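Local atomic coordinates of beta-galacturonidase (Eisenbergiella tayi, PDB entry 6NCW), a protein that is a family 2 glycoside hydrolase that probably cleaves beta-linked galacturonic acid from its substrates, and may also act as a beta-glucuronidase. Residues V50-R53 with G54-Y58. Residues are numbered along the deposited sequence; the frame is centred on the assembly and turned at random.
Sequences VSYR and GQASY
With CG of Tyr52 anti to the backbone N (chi1 -179°), CG sits beside its own carbonyl carbon, and the ring reaches forward along the chain over Gly54 to the backbone of Gln55. There the phenol donates a hydrogen bond from Tyr52 OH to Gln55 O, 2.6 Å long. The hydroxyl approaches at a C=O...O angle of 138° and stands 21° from the carbonyl plane, while the Gln55 carbonyl carbon itself lies at the ring edge. Tyrosine suits the place because its rigid ring runs alongside the extended chain and ends in a donor. A water gives a second bond to Tyr52 OH at 2.9 Å and is weakly linked to Gln55 N.

Gly54 lies against one face of the ring, its N 3.9 Å from the ring plane and displaced toward the rim. Tyr52 CE2 comes within 3.8 Å of Gly54 C. Glycine fits here because the main chain runs so close to the ring and takes an extended conformation with positive phi, readily reached by glycine alone. The loop runs into strand 55-63, a central strand of the antiparallel six-stranded sheet in the N-terminal beta-sandwich of this family 2 enzyme, flanked by strands 19-26 and 109-117. Near its start Ala56 sets its small methyl obliquely to the tyrosine ring, 4.4 Å from Tyr52 CE2, in a buried spot also bordered by Trp43 and Phe23. Trp43 meets the Tyr52 ring as well, and its NE1 bonds to Tyr52 O.

Arg53 leads away from 54-58: its long chain bends at chi3 and carries the guanidinium to Gln133 OE1 and to the carbonyls of Asn118 and Ser134, its several N-H groups tying this loop to neighbouring ones.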
loop_
_atom_site.group_PDB
_atom_site.type_symbol
_atom_site.label_atom_id
_atom_site.label_comp_id
_atom_site.label_asym_id
_atom_site.label_seq_id
_atom_site.Cartn_x
_atom_site.Cartn_y
_atom_site.Cartn_z
ATOM N N VAL A 50 -11.856 5.737 19.782
ATOM C CA VAL A 50 -11.641 6.082 18.368
ATOM C C VAL A 50 -12.946 6.384 17.622
ATOM O O VAL A 50 -12.962 7.222 16.713
ATOM C CB VAL A 50 -10.839 4.970 17.670
ATOM C CG1 VAL A 50 -9.452 4.860 18.294
ATOM C CG2 VAL A 50 -11.588 3.612 17.742
ATOM N N SER A 51 -14.064 5.765 18.013
ATOM C CA SER A 51 -15.358 6.003 17.365
ATOM C C SER A 51 -16.401 6.673 18.268
ATOM O O SER A 51 -17.586 6.656 17.931
ATOM C CB SER A 51 -15.947 4.695 16.841
ATOM O OG SER A 51 -15.142 4.135 15.819
ATOM N N TYR A 52 -16.008 7.277 19.389
ATOM C CA TYR A 52 -16.998 7.752 20.359
ATOM C C TYR A 52 -17.541 9.139 19.988
ATOM O O TYR A 52 -16.781 10.111 19.871
ATOM C CB TYR A 52 -16.398 7.786 21.763
ATOM C CG TYR A 52 -17.388 8.255 22.794
ATOM C CD1 TYR A 52 -18.443 7.436 23.179
ATOM C CD2 TYR A 52 -17.290 9.511 23.366
ATOM C CE1 TYR A 52 -19.368 7.843 24.106
ATOM C CE2 TYR A 52 -18.231 9.935 24.304
ATOM C CZ TYR A 52 -19.267 9.090 24.661
ATOM O OH TYR A 52 -20.211 9.476 25.587
ATOM N N ARG A 53 -18.864 9.238 19.848
ATOM C CA ARG A 53 -19.550 10.524 19.726
ATOM C C ARG A 53 -20.547 10.657 20.869
ATOM O O ARG A 53 -21.393 9.775 21.063
ATOM C CB ARG A 53 -20.269 10.680 18.377
ATOM C CG ARG A 53 -20.886 12.072 18.266
ATOM C CD ARG A 53 -20.992 12.622 16.869
ATOM N NE ARG A 53 -19.909 12.210 15.962
ATOM C CZ ARG A 53 -18.876 12.972 15.603
ATOM N NH1 ARG A 53 -18.728 14.200 16.084
ATOM N NH2 ARG A 53 -17.981 12.499 14.749
ATOM N N GLY A 54 -20.437 11.741 21.623
ATOM C CA GLY A 54 -21.204 11.893 22.851
ATOM C C GLY A 54 -20.521 12.881 23.781
ATOM O O GLY A 54 -19.709 13.691 23.349
ATOM N N GLN A 55 -20.873 12.785 25.061
ATOM C CA GLN A 55 -20.245 13.545 26.134
ATOM C C GLN A 55 -19.142 12.742 26.808
ATOM O O GLN A 55 -19.222 11.515 26.926
ATOM C CB GLN A 55 -21.257 13.924 27.219
ATOM C CG GLN A 55 -22.447 14.740 26.763
ATOM C CD GLN A 55 -23.414 14.955 27.906
ATOM O OE1 GLN A 55 -23.765 14.007 28.607
ATOM N NE2 GLN A 55 -23.829 16.200 28.119
ATOM N N ALA A 56 -18.144 13.454 27.315
ATOM C CA ALA A 56 -17.122 12.834 28.141
ATOM C C ALA A 56 -16.648 13.855 29.166
ATOM O O ALA A 56 -16.834 15.058 28.991
ATOM C CB ALA A 56 -15.961 12.317 27.294
ATOM N N SER A 57 -16.043 13.373 30.249
ATOM C CA SER A 57 -15.583 14.253 31.320
ATOM C C SER A 57 -14.062 14.245 31.424
ATOM O O SER A 57 -13.442 13.177 31.466
ATOM C CB SER A 57 -16.200 13.855 32.665
ATOM O OG SER A 57 -15.264 14.039 33.714
ATOM N N TYR A 58 -13.474 15.439 31.494
ATOM C CA TYR A 58 -12.064 15.641 31.821
ATOM C C TYR A 58 -11.951 16.328 33.176
ATOM O O TYR A 58 -12.649 17.312 33.433
ATOM C CB TYR A 58 -11.362 16.527 30.782
ATOM C CG TYR A 58 -11.161 15.929 29.401
ATOM C CD1 TYR A 58 -9.901 15.472 29.001
ATOM C CD2 TYR A 58 -12.209 15.865 28.481
ATOM C CE1 TYR A 58 -9.697 14.945 27.730
ATOM C CE2 TYR A 58 -12.008 15.331 27.205
ATOM C CZ TYR A 58 -10.752 14.875 26.839
ATOM O OH TYR A 58 -10.538 14.336 25.582
HETATM O O HOH W 1 -23.013 10.187 25.580
#